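Local coordinates for protein mitochondrial association factor 1 (Toxoplasma gondii, PDB 6BXS) that carries a macro domain and probably takes part in drawing host mitochondria to the parasite, at residues 125-130 with 144-149; 184-189 with 235-240; 188-193 with 242-247; 192-197 with 248-253; 216-221 with 231-236. All coordinates share one frame; numbering follows the deposited sequence.

Interaction 1: 125-130 with 144-149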
# COMPACT_ATOMS: atom_id res chain seq x y z
N ALA A 125 -8.63 -9.08 0.64
CA ALA A 125 -7.27 -9.42 1.01
C ALA A 125 -6.64 -10.34 -0.03
O ALA A 125 -7.34 -11.01 -0.80
CB ALA A 125 -7.23 -10.07 2.38
N TYR A 126 -5.31 -10.37 -0.05
CA TYR A 126 -4.56 -11.11 -1.06
C TYR A 126 -3.13 -11.29 -0.58
O TYR A 126 -2.50 -10.34 -0.11
CB TYR A 126 -4.60 -10.35 -2.40
CG TYR A 126 -3.83 -10.98 -3.55
CD1 TYR A 126 -2.44 -10.90 -3.61
CD2 TYR A 126 -4.49 -11.62 -4.58
CE1 TYR A 126 -1.74 -11.46 -4.66
CE2 TYR A 126 -3.79 -12.19 -5.64
CZ TYR A 126 -2.42 -12.10 -5.67
OH TYR A 126 -1.72 -12.66 -6.72
N VAL A 127 -2.63 -12.52 -0.68
CA VAL A 127 -1.22 -12.79 -0.42
C VAL A 127 -0.62 -13.58 -1.58
O VAL A 127 -1.21 -14.55 -2.05
CB VAL A 127 -0.99 -13.57 0.89
CG1 VAL A 127 -1.18 -12.66 2.09
CG2 VAL A 127 -1.90 -14.79 0.97
N ALA A 128 0.55 -13.14 -2.04
CA ALA A 128 1.27 -13.85 -3.08
C ALA A 128 1.91 -15.11 -2.49
O ALA A 128 1.99 -16.15 -3.15
CB ALA A 128 2.33 -12.95 -3.70
N ILE A 129 2.36 -14.99 -1.25
CA ILE A 129 3.00 -16.09 -0.54
C ILE A 129 2.49 -16.13 0.90
O ILE A 129 2.35 -15.10 1.54
CB ILE A 129 4.54 -15.95 -0.53
CG1 ILE A 129 5.07 -15.82 -1.96
CG2 ILE A 129 5.18 -17.14 0.18
CD1 ILE A 129 6.56 -15.55 -2.05
N VAL A 130 2.20 -17.33 1.39
CA VAL A 130 1.81 -17.49 2.79
C VAL A 130 2.94 -16.97 3.68
O VAL A 130 4.07 -17.45 3.57
CB VAL A 130 1.53 -18.96 3.15
CG1 VAL A 130 1.19 -19.10 4.64
CG2 VAL A 130 0.39 -19.51 2.30
N VAL A 144 3.84 -10.39 7.20
CA VAL A 144 4.52 -9.71 6.11
C VAL A 144 3.99 -10.21 4.77
O VAL A 144 3.75 -11.41 4.60
CB VAL A 144 6.04 -9.93 6.17
CG1 VAL A 144 6.72 -9.38 4.92
CG2 VAL A 144 6.62 -9.29 7.42
N GLY A 145 3.80 -9.29 3.83
CA GLY A 145 3.26 -9.62 2.52
C GLY A 145 1.75 -9.60 2.49
O GLY A 145 1.14 -9.67 1.42
N ALA A 146 1.13 -9.51 3.67
CA ALA A 146 -0.32 -9.41 3.76
C ALA A 146 -0.78 -8.10 3.15
O ALA A 146 -0.32 -7.03 3.54
CB ALA A 146 -0.78 -9.52 5.20
N THR A 147 -1.70 -8.19 2.19
CA THR A 147 -2.20 -7.02 1.48
C THR A 147 -3.72 -6.97 1.53
O THR A 147 -4.40 -7.95 1.22
CB THR A 147 -1.74 -7.00 0.01
OG1 THR A 147 -0.31 -7.04 -0.04
CG2 THR A 147 -2.24 -5.75 -0.70
N PHE A 148 -4.25 -5.82 1.93
CA PHE A 148 -5.69 -5.62 2.04
C PHE A 148 -6.13 -4.46 1.15
O PHE A 148 -5.37 -3.53 0.91
CB PHE A 148 -6.08 -5.36 3.49
CG PHE A 148 -5.53 -6.37 4.46
CD1 PHE A 148 -4.29 -6.17 5.06
CD2 PHE A 148 -6.23 -7.52 4.75
CE1 PHE A 148 -3.78 -7.09 5.94
CE2 PHE A 148 -5.72 -8.46 5.63
CZ PHE A 148 -4.49 -8.24 6.23
N LEU A 149 -7.36 -4.55 0.66
CA LEU A 149 -7.97 -3.49 -0.14
C LEU A 149 -9.36 -3.20 0.40
O LEU A 149 -10.17 -4.12 0.55
CB LEU A 149 -8.02 -3.88 -1.62
CG LEU A 149 -8.34 -2.79 -2.64
CD1 LEU A 149 -7.82 -3.18 -4.02
CD2 LEU A 149 -9.84 -2.51 -2.71
O HOH W 1 1.86 -10.90 -0.86
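Y126 and T147 face each other as an antiparallel hydrogen-bonded pair, and their backbones use both the N-H and the C=O of each residue. Y126 N gives its hydrogen to T147 O at 2.9 Å. The return bond, from T147 N to Y126 O, is the longer at 3.2 Å. T147 O also takes a CA-H...O contact from A125 CA, at 3.2 Å. These are the ends of strands 120-126 and 147-152, next to each other in the mixed sheet of the macro domain, and one step along, A125 and F148 make a non-hydrogen-bonded pair on the side facing helix 83-103. There A125 CB meets CD2 of the F148 ring at 3.6 Å, coming in obliquely. Past the strand ends a water takes over: it accepts from A128 N at 2.9 Å and donates to G145 O at 2.7 Å. V127 lays CG1 over A146 CA at 3.8 Å. On the other side of the sheet T147 OG1 has a weak hydrogen bond with T170 OG1, and the Y126 side chain packs on A196 of helix 179-202.

Interaction 2: 184-189 with 235-240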
# COMPACT_ATOMS: atom_id res chain seq x y z
N MET A 184 13.28 -11.14 -0.61
CA MET A 184 12.24 -12.10 -0.95
C MET A 184 10.88 -11.66 -0.41
O MET A 184 9.87 -11.76 -1.10
CB MET A 184 12.61 -13.48 -0.40
CG MET A 184 11.96 -14.64 -1.12
SD MET A 184 12.75 -16.21 -0.71
CE MET A 184 14.37 -16.03 -1.45
N ALA A 185 10.86 -11.16 0.82
CA ALA A 185 9.62 -10.68 1.45
C ALA A 185 9.13 -9.41 0.77
O ALA A 185 7.92 -9.20 0.62
CB ALA A 185 9.84 -10.45 2.94
N TYR A 186 10.06 -8.55 0.38
CA TYR A 186 9.73 -7.28 -0.26
C TYR A 186 9.06 -7.50 -1.62
O TYR A 186 8.09 -6.83 -1.96
CB TYR A 186 10.98 -6.41 -0.43
CG TYR A 186 10.72 -4.92 -0.33
CD1 TYR A 186 10.00 -4.25 -1.31
CD2 TYR A 186 11.21 -4.19 0.74
CE1 TYR A 186 9.77 -2.88 -1.22
CE2 TYR A 186 10.98 -2.83 0.84
CZ TYR A 186 10.26 -2.18 -0.14
OH TYR A 186 10.04 -0.82 -0.03
N LYS A 187 9.59 -8.45 -2.38
CA LYS A 187 9.01 -8.79 -3.68
C LYS A 187 7.62 -9.39 -3.51
O LYS A 187 6.70 -9.07 -4.26
CB LYS A 187 9.92 -9.77 -4.43
CG LYS A 187 11.27 -9.20 -4.81
CD LYS A 187 12.22 -10.30 -5.26
CE LYS A 187 13.60 -9.76 -5.54
NZ LYS A 187 14.66 -10.80 -5.44
N ALA A 188 7.49 -10.28 -2.53
CA ALA A 188 6.21 -10.89 -2.20
C ALA A 188 5.18 -9.82 -1.84
O ALA A 188 4.00 -9.93 -2.19
CB ALA A 188 6.37 -11.87 -1.04
N THR A 189 5.63 -8.79 -1.13
CA THR A 189 4.76 -7.70 -0.71
C THR A 189 4.28 -6.89 -1.92
O THR A 189 3.10 -6.56 -2.03
CB THR A 189 5.47 -6.76 0.28
OG1 THR A 189 5.88 -7.51 1.43
CG2 THR A 189 4.55 -5.63 0.72
N ARG A 235 16.69 -0.30 -3.60
CA ARG A 235 16.98 -1.37 -4.54
C ARG A 235 15.97 -2.52 -4.40
O ARG A 235 15.53 -3.09 -5.39
CB ARG A 235 18.40 -1.90 -4.34
CG ARG A 235 19.49 -0.87 -4.60
CD ARG A 235 19.48 -0.39 -6.04
NE ARG A 235 19.53 -1.51 -6.99
CZ ARG A 235 18.63 -1.75 -7.94
NH1 ARG A 235 18.79 -2.81 -8.73
NH2 ARG A 235 17.58 -0.96 -8.12
N ALA A 236 15.63 -2.85 -3.16
CA ALA A 236 14.65 -3.90 -2.89
C ALA A 236 13.30 -3.53 -3.49
O ALA A 236 12.61 -4.36 -4.08
CB ALA A 236 14.53 -4.14 -1.40
N ASN A 237 12.91 -2.27 -3.31
CA ASN A 237 11.66 -1.76 -3.85
C ASN A 237 11.68 -1.74 -5.38
O ASN A 237 10.72 -2.16 -6.02
CB ASN A 237 11.38 -0.36 -3.32
CG ASN A 237 10.17 0.29 -3.97
OD1 ASN A 237 9.03 -0.06 -3.67
ND2 ASN A 237 10.41 1.24 -4.87
N ALA A 238 12.77 -1.24 -5.95
CA ALA A 238 12.90 -1.16 -7.41
C ALA A 238 12.77 -2.53 -8.05
O ALA A 238 12.00 -2.72 -8.99
CB ALA A 238 14.22 -0.51 -7.78
N VAL A 239 13.52 -3.50 -7.53
CA VAL A 239 13.50 -4.85 -8.06
C VAL A 239 12.13 -5.51 -7.85
O VAL A 239 11.66 -6.27 -8.69
CB VAL A 239 14.60 -5.72 -7.42
CG1 VAL A 239 14.44 -7.19 -7.78
CG2 VAL A 239 15.97 -5.22 -7.85
N ALA A 240 11.50 -5.22 -6.71
CA ALA A 240 10.17 -5.76 -6.43
C ALA A 240 9.14 -5.20 -7.40
O ALA A 240 8.24 -5.91 -7.84
CB ALA A 240 9.77 -5.45 -4.99
O HOH W 2 7.75 -8.44 -6.82
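The Y186 ring lies against the backbone of helix 235-240, with A236 CB over one of its faces. The methyl carbon stands 4.2 Å from the ring centroid, 23° off the normal, a CH-pi contact displaced toward the rim. N237 N sits over that face too, also toward the rim, while A240 CB reaches Y186 CD1 obliquely at 3.9 Å. Farther out, Y186 CE1 comes to 3.4 Å from N237 CA, and the N237 amide plane stands 75° from the ring. N237 carries its CG anti to the backbone N, and its OD1 lies beside the ring's CE1 and OH. The phenol OH itself bonds to L219 O, outside the two helices. On the more open flank K187 runs out extended beyond CG and crosses V239 obliquely, with K187 CE 3.5 Å from V239 CG1. The A240 methyl fits close to the other backbone, 3.7 Å from K187 CA. One water donates to both K187 O and A240 O, tying the two helices together. The segment axes approach to 8.7 Å at a signed crossing angle of -46°. Helix 179-202 thus packs beside helix 230-248, while A238 on the latter turns to L268 and S271 of helix 263-276.

Interaction 3: 188-193 with 242-247. With SO4 (sulfate ion), chain G.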
# COMPACT_ATOMS: atom_id res chain seq x y z
N ALA A 188 7.49 -10.28 -2.53
CA ALA A 188 6.21 -10.89 -2.20
C ALA A 188 5.18 -9.82 -1.84
O ALA A 188 4.00 -9.93 -2.19
CB ALA A 188 6.37 -11.87 -1.04
N THR A 189 5.63 -8.79 -1.13
CA THR A 189 4.76 -7.70 -0.71
C THR A 189 4.28 -6.89 -1.92
O THR A 189 3.10 -6.56 -2.03
CB THR A 189 5.47 -6.76 0.28
OG1 THR A 189 5.88 -7.51 1.43
CG2 THR A 189 4.55 -5.63 0.72
N MET A 190 5.20 -6.57 -2.83
CA MET A 190 4.85 -5.79 -4.01
C MET A 190 3.92 -6.59 -4.92
O MET A 190 3.02 -6.03 -5.54
CB MET A 190 6.10 -5.37 -4.78
CG MET A 190 5.85 -4.31 -5.84
SD MET A 190 5.16 -2.78 -5.16
CE MET A 190 6.51 -2.22 -4.13
N LEU A 191 4.15 -7.90 -5.01
CA LEU A 191 3.25 -8.79 -5.74
C LEU A 191 1.85 -8.76 -5.13
O LEU A 191 0.85 -8.85 -5.84
CB LEU A 191 3.79 -10.22 -5.76
CG LEU A 191 4.94 -10.55 -6.71
CD1 LEU A 191 5.33 -12.01 -6.56
CD2 LEU A 191 4.57 -10.25 -8.16
N GLY A 192 1.79 -8.65 -3.81
CA GLY A 192 0.51 -8.58 -3.11
C GLY A 192 -0.27 -7.33 -3.48
O GLY A 192 -1.48 -7.39 -3.70
N ILE A 193 0.43 -6.20 -3.53
CA ILE A 193 -0.18 -4.93 -3.88
C ILE A 193 -0.71 -4.93 -5.31
O ILE A 193 -1.88 -4.63 -5.55
CB ILE A 193 0.83 -3.78 -3.71
CG1 ILE A 193 1.26 -3.65 -2.25
CG2 ILE A 193 0.23 -2.45 -4.18
CD1 ILE A 193 2.58 -2.94 -2.06
N GLU A 242 9.79 -4.09 -10.48
CA GLU A 242 10.08 -4.69 -11.79
C GLU A 242 9.42 -6.05 -11.94
O GLU A 242 8.82 -6.35 -12.97
CB GLU A 242 11.59 -4.82 -12.01
CG GLU A 242 12.32 -3.50 -12.22
CD GLU A 242 13.82 -3.68 -12.35
OE1 GLU A 242 14.28 -4.04 -13.46
OE2 GLU A 242 14.55 -3.47 -11.36
N ALA A 243 9.53 -6.87 -10.90
CA ALA A 243 8.99 -8.23 -10.93
C ALA A 243 7.47 -8.21 -10.98
O ALA A 243 6.86 -9.01 -11.67
CB ALA A 243 9.47 -9.01 -9.71
N ALA A 244 6.87 -7.29 -10.23
CA ALA A 244 5.41 -7.18 -10.16
C ALA A 244 4.82 -6.72 -11.49
O ALA A 244 3.81 -7.24 -11.94
CB ALA A 244 5.01 -6.24 -9.05
N ILE A 245 5.46 -5.73 -12.11
CA ILE A 245 5.00 -5.23 -13.40
C ILE A 245 5.12 -6.32 -14.47
O ILE A 245 4.21 -6.50 -15.29
CB ILE A 245 5.80 -3.98 -13.84
CG1 ILE A 245 5.52 -2.80 -12.90
CG2 ILE A 245 5.48 -3.60 -15.28
CD1 ILE A 245 4.07 -2.35 -12.87
N THR A 246 6.23 -7.03 -14.45
CA THR A 246 6.45 -8.15 -15.37
C THR A 246 5.39 -9.23 -15.18
O THR A 246 4.92 -9.82 -16.15
CB THR A 246 7.85 -8.77 -15.17
OG1 THR A 246 8.84 -7.86 -15.66
CG2 THR A 246 7.98 -10.10 -15.91
N ARG A 247 5.04 -9.50 -13.93
CA ARG A 247 4.07 -10.54 -13.61
C ARG A 247 2.67 -10.21 -14.12
O ARG A 247 2.05 -11.02 -14.81
CB ARG A 247 4.03 -10.78 -12.09
CG ARG A 247 2.82 -11.56 -11.58
CD ARG A 247 2.69 -12.94 -12.23
NE ARG A 247 1.73 -13.79 -11.53
CZ ARG A 247 0.45 -13.91 -11.84
NH1 ARG A 247 -0.07 -13.25 -12.87
NH2 ARG A 247 -0.33 -14.71 -11.13
S SO4 G . -3.13 -13.60 -13.95
O1 SO4 G . -2.62 -13.95 -12.63
O2 SO4 G . -4.58 -13.78 -13.98
O3 SO4 G . -2.81 -12.20 -14.24
O4 SO4 G . -2.51 -14.46 -14.96
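Apolar packing makes the contact between helices, and it centres on A244. Its CB points toward the opposing helix and meets M190 CG at 3.8 Å. M190 sets CG anti to its backbone N (chi1 -167°), and the chain then bends twice, so that its end leads away from 242-247 toward N237, A240 and V241 earlier on the same neighbouring helix. L191 approaches from the flank: its CD2 branch lies 3.8 Å from A244 CA and 4.0 Å from R247 CB. The L191 and R247 side chains cross at about a right angle, the leucine methyl touching CB and CG of the arginine.

Polar interactions lie at the margin. The R247 chain bends at chi2; its guanidinium meets a sulfate ion, probably from the crystallisation liquor. Both terminal nitrogens hold the same oxygen: R247 NH1 reaches sulfate O1 at 2.7 Å and R247 NH2 reaches it at 2.8 Å, with the sulfur in the guanidinium plane at its edge. K202 NZ bonds to this sulfate as well. Within its own helix T246 OG1 donates to E242 O, on the opposite face of that carbonyl from T246 N.

The segment axes are 8.8 Å apart and cross at -41°, consistent with the small A244 at the point of contact. The pair is ordinary helix-helix packing on one side of the central sheet, as in the alpha/beta/alpha layering of macro domains.

Interaction 4: 192-197 with 248-253. With SO4 (sulfate ion), chain D.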
# COMPACT_ATOMS: atom_id res chain seq x y z
N GLY A 192 1.79 -8.65 -3.81
CA GLY A 192 0.51 -8.58 -3.11
C GLY A 192 -0.27 -7.33 -3.48
O GLY A 192 -1.48 -7.39 -3.70
N ILE A 193 0.43 -6.20 -3.53
CA ILE A 193 -0.18 -4.93 -3.88
C ILE A 193 -0.71 -4.93 -5.31
O ILE A 193 -1.88 -4.63 -5.55
CB ILE A 193 0.83 -3.78 -3.71
CG1 ILE A 193 1.26 -3.65 -2.25
CG2 ILE A 193 0.23 -2.45 -4.18
CD1 ILE A 193 2.58 -2.94 -2.06
N VAL A 194 0.15 -5.27 -6.26
CA VAL A 194 -0.21 -5.25 -7.67
C VAL A 194 -1.17 -6.39 -8.00
O VAL A 194 -2.06 -6.24 -8.84
CB VAL A 194 1.05 -5.35 -8.56
CG1 VAL A 194 0.67 -5.32 -10.04
CG2 VAL A 194 2.02 -4.22 -8.24
N GLY A 195 -0.99 -7.52 -7.33
CA GLY A 195 -1.87 -8.66 -7.52
C GLY A 195 -3.27 -8.39 -7.00
O GLY A 195 -4.27 -8.75 -7.64
N ALA A 196 -3.35 -7.74 -5.84
CA ALA A 196 -4.64 -7.39 -5.25
C ALA A 196 -5.42 -6.46 -6.18
O ALA A 196 -6.61 -6.65 -6.40
CB ALA A 196 -4.44 -6.73 -3.90
N VAL A 197 -4.74 -5.45 -6.70
CA VAL A 197 -5.36 -4.50 -7.62
C VAL A 197 -5.82 -5.21 -8.89
O VAL A 197 -6.95 -5.04 -9.32
CB VAL A 197 -4.39 -3.36 -7.99
CG1 VAL A 197 -4.98 -2.49 -9.10
CG2 VAL A 197 -4.07 -2.52 -6.77
N PHE A 248 2.18 -9.02 -13.79
CA PHE A 248 0.77 -8.69 -14.02
C PHE A 248 0.54 -7.80 -15.24
O PHE A 248 -0.59 -7.71 -15.72
CB PHE A 248 0.18 -8.03 -12.77
CG PHE A 248 0.12 -8.94 -11.57
CD1 PHE A 248 -0.81 -9.97 -11.52
CD2 PHE A 248 0.99 -8.77 -10.51
CE1 PHE A 248 -0.87 -10.81 -10.42
CE2 PHE A 248 0.93 -9.61 -9.41
CZ PHE A 248 -0.00 -10.63 -9.37
N ASP A 249 1.60 -7.15 -15.73
CA ASP A 249 1.50 -6.25 -16.88
C ASP A 249 0.31 -5.31 -16.74
O ASP A 249 -0.56 -5.25 -17.61
CB ASP A 249 1.39 -7.06 -18.18
CG ASP A 249 1.49 -6.20 -19.43
OD1 ASP A 249 2.11 -5.12 -19.37
OD2 ASP A 249 0.96 -6.61 -20.48
N PRO A 250 0.25 -4.57 -15.62
CA PRO A 250 -0.98 -3.85 -15.26
C PRO A 250 -1.18 -2.52 -15.98
O PRO A 250 -0.23 -1.93 -16.50
CB PRO A 250 -0.80 -3.62 -13.76
CG PRO A 250 0.68 -3.45 -13.60
CD PRO A 250 1.33 -4.33 -14.64
N ARG A 251 -2.43 -2.07 -16.01
CA ARG A 251 -2.77 -0.75 -16.54
C ARG A 251 -2.65 0.30 -15.45
O ARG A 251 -2.57 1.49 -15.73
CB ARG A 251 -4.19 -0.75 -17.10
CG ARG A 251 -4.43 -1.72 -18.24
CD ARG A 251 -5.91 -2.00 -18.44
NE ARG A 251 -6.55 -2.47 -17.21
CZ ARG A 251 -7.82 -2.84 -17.11
NH1 ARG A 251 -8.30 -3.24 -15.94
NH2 ARG A 251 -8.62 -2.81 -18.17
N VAL A 252 -2.63 -0.15 -14.19
CA VAL A 252 -2.60 0.75 -13.05
C VAL A 252 -1.34 1.62 -13.08
O VAL A 252 -0.25 1.13 -13.37
CB VAL A 252 -2.69 -0.02 -11.70
CG1 VAL A 252 -1.37 -0.69 -11.35
CG2 VAL A 252 -3.13 0.92 -10.58
N GLU A 253 -1.52 2.90 -12.79
CA GLU A 253 -0.43 3.86 -12.77
C GLU A 253 0.27 3.85 -11.41
O GLU A 253 -0.40 3.83 -10.37
CB GLU A 253 -0.96 5.26 -13.10
CG GLU A 253 -0.01 6.41 -12.82
CD GLU A 253 -0.61 7.77 -13.15
OE1 GLU A 253 -0.97 7.98 -14.33
OE2 GLU A 253 -0.74 8.61 -12.24
S SO4 D . -4.83 -3.65 -13.95
O1 SO4 D . -4.05 -4.58 -13.13
O2 SO4 D . -6.25 -3.92 -13.77
O3 SO4 D . -4.54 -2.28 -13.54
O4 SO4 D . -4.47 -3.82 -15.35
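Sulfate O4 is gripped twice by R251, by its backbone N at 2.8 Å in a nearly straight bond (169°) and by NE at 3.1 Å. R251 NH1 holds a second oxygen, O2, which lies in the plane of the guanidinium at its edge. The bend of the arginine chain at chi3 (-55°) turns NE back toward the ion. V252 N adds a weak bond to O3, and N201 ND2 also bonds this sulfate, probably a crystallisation ion.

Beside the sulfate the loop packs on helix 192-197 through apolar groups. G195 CA sits over one face of the F248 ring, 3.7 Å from its centroid and toward the rim, a CH-pi contact; its nearest ring atom is F248 CZ at 3.3 Å. With no side chain at G195, the ring lies directly on its CA. V194 slides past F248 in the opposite direction, bringing V194 CG1 to 3.5 Å from F248 CD2, and the same methyl touches P250 CG. One turn further along the helix, V197 and V252 cross at about a right angle, V197 CG1 being 4.2 Å from V252 CG2.

D249, with positive phi, leaves the helical path just after F248. The segment is the loop from helix 230-248 into strand 253-256 of the alpha/beta macro domain fold, packed against helix 179-202.

Interaction 5: 216-221 with 231-236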
# COMPACT_ATOMS: atom_id res chain seq x y z
N LEU A 216 2.11 4.94 -3.56
CA LEU A 216 2.92 4.12 -2.66
C LEU A 216 3.89 4.95 -1.81
O LEU A 216 4.46 5.93 -2.30
CB LEU A 216 3.73 3.11 -3.47
CG LEU A 216 2.94 2.14 -4.35
CD1 LEU A 216 3.85 1.48 -5.37
CD2 LEU A 216 2.28 1.09 -3.48
N PRO A 217 4.08 4.55 -0.54
CA PRO A 217 5.23 5.06 0.20
C PRO A 217 6.45 4.20 -0.09
O PRO A 217 6.32 3.21 -0.82
CB PRO A 217 4.79 4.91 1.66
CG PRO A 217 3.93 3.68 1.63
CD PRO A 217 3.21 3.71 0.31
N LEU A 218 7.61 4.57 0.44
CA LEU A 218 8.75 3.66 0.41
C LEU A 218 8.58 2.66 1.55
O LEU A 218 8.90 2.96 2.71
CB LEU A 218 10.07 4.42 0.54
CG LEU A 218 11.32 3.53 0.54
CD1 LEU A 218 11.58 2.95 -0.84
CD2 LEU A 218 12.52 4.30 1.05
N LEU A 219 8.07 1.48 1.22
CA LEU A 219 7.77 0.47 2.23
C LEU A 219 9.03 0.01 2.96
O LEU A 219 10.11 -0.08 2.36
CB LEU A 219 7.08 -0.72 1.57
CG LEU A 219 5.67 -0.43 1.05
CD1 LEU A 219 5.23 -1.48 0.05
CD2 LEU A 219 4.68 -0.36 2.21
N GLY A 220 8.89 -0.25 4.25
CA GLY A 220 10.00 -0.70 5.07
C GLY A 220 10.81 0.45 5.64
O GLY A 220 11.72 0.23 6.44
N ALA A 221 10.47 1.67 5.25
CA ALA A 221 11.17 2.86 5.74
C ALA A 221 10.65 3.25 7.12
O ALA A 221 9.81 2.57 7.70
CB ALA A 221 11.01 4.01 4.76
N HIS A 231 19.56 2.78 1.05
CA HIS A 231 19.93 2.39 -0.30
C HIS A 231 19.47 0.97 -0.61
O HIS A 231 18.91 0.71 -1.67
CB HIS A 231 21.44 2.50 -0.51
CG HIS A 231 21.91 1.91 -1.80
ND1 HIS A 231 22.32 0.60 -1.93
CD2 HIS A 231 22.03 2.46 -3.03
CE1 HIS A 231 22.67 0.37 -3.18
NE2 HIS A 231 22.50 1.48 -3.87
N SER A 232 19.70 0.06 0.33
CA SER A 232 19.31 -1.34 0.15
C SER A 232 17.80 -1.48 0.03
O SER A 232 17.31 -2.44 -0.56
CB SER A 232 19.82 -2.19 1.32
OG SER A 232 19.19 -1.81 2.53
N ILE A 233 17.07 -0.52 0.58
CA ILE A 233 15.61 -0.55 0.55
C ILE A 233 15.09 -0.01 -0.78
O ILE A 233 14.09 -0.49 -1.30
CB ILE A 233 15.02 0.26 1.72
CG1 ILE A 233 15.41 -0.40 3.05
CG2 ILE A 233 13.49 0.37 1.59
CD1 ILE A 233 14.82 0.24 4.29
N GLY A 234 15.77 1.00 -1.32
CA GLY A 234 15.44 1.52 -2.63
C GLY A 234 15.61 0.46 -3.70
O GLY A 234 14.78 0.33 -4.60
N ARG A 235 16.69 -0.30 -3.60
CA ARG A 235 16.98 -1.37 -4.54
C ARG A 235 15.97 -2.52 -4.40
O ARG A 235 15.53 -3.09 -5.39
CB ARG A 235 18.40 -1.90 -4.34
CG ARG A 235 19.49 -0.87 -4.60
CD ARG A 235 19.48 -0.39 -6.04
NE ARG A 235 19.53 -1.51 -6.99
CZ ARG A 235 18.63 -1.75 -7.94
NH1 ARG A 235 18.79 -2.81 -8.73
NH2 ARG A 235 17.58 -0.96 -8.12
N ALA A 236 15.63 -2.85 -3.16
CA ALA A 236 14.65 -3.90 -2.89
C ALA A 236 13.30 -3.53 -3.49
O ALA A 236 12.61 -4.36 -4.08
CB ALA A 236 14.53 -4.14 -1.40
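I233 pushes its CG2 methyl into the fork of L218, 4.0 Å from L218 CG and about as near to both methyl carbons. L218 has its CG anti to the backbone N (chi1 179°), which puts CG toward the helix, and I233 likewise holds CG2 anti to its own N. That isoleucine branch also lies 3.5 Å from L219 O, the carbonyl oxygen that Y186 of helix 179-202 reaches as well. The other arm of the isoleucine ends at CD1, 3.8 Å from G220 O. Here the chain reverses in a type II beta turn from L218 to A221, closed by A221 N to L218 O at 3.3 Å, with G220 at positive phi in its third position. The turn belongs to the loop that leaves strand 213-216 of the central macro domain sheet and leads to helix 230-248. At G234 the helix shows L218 only backbone, and L218 CD1 comes to 4.5 Å from G234 CA. L219 turns its side chain to I193 and A172, whereas I233 is also touched by Y182, R225 and R228.

Interactions 2, 3 and 4 follow one another down helix 179-202: the first two pair it with helix 230-248, their centres about 8 Å apart, and interaction 4, about 7 Å from interaction 3, takes up the loop leading to strand 253-256. Interaction 5 shares R235 and A236 of helix 230-248 with interaction 2. Interaction 1 comes first in the chain and belongs to the sheet; T147 touches G192, and the loop residue G145 touches T189. Interaction 5 is nested in the loops closed by interactions 3 and 4, while interactions 2 and 4 cross. The two helices lie side by side on one face of the macro domain sheet; helix 179-202 takes part in interactions 2 to 4 and touches 1 and 5.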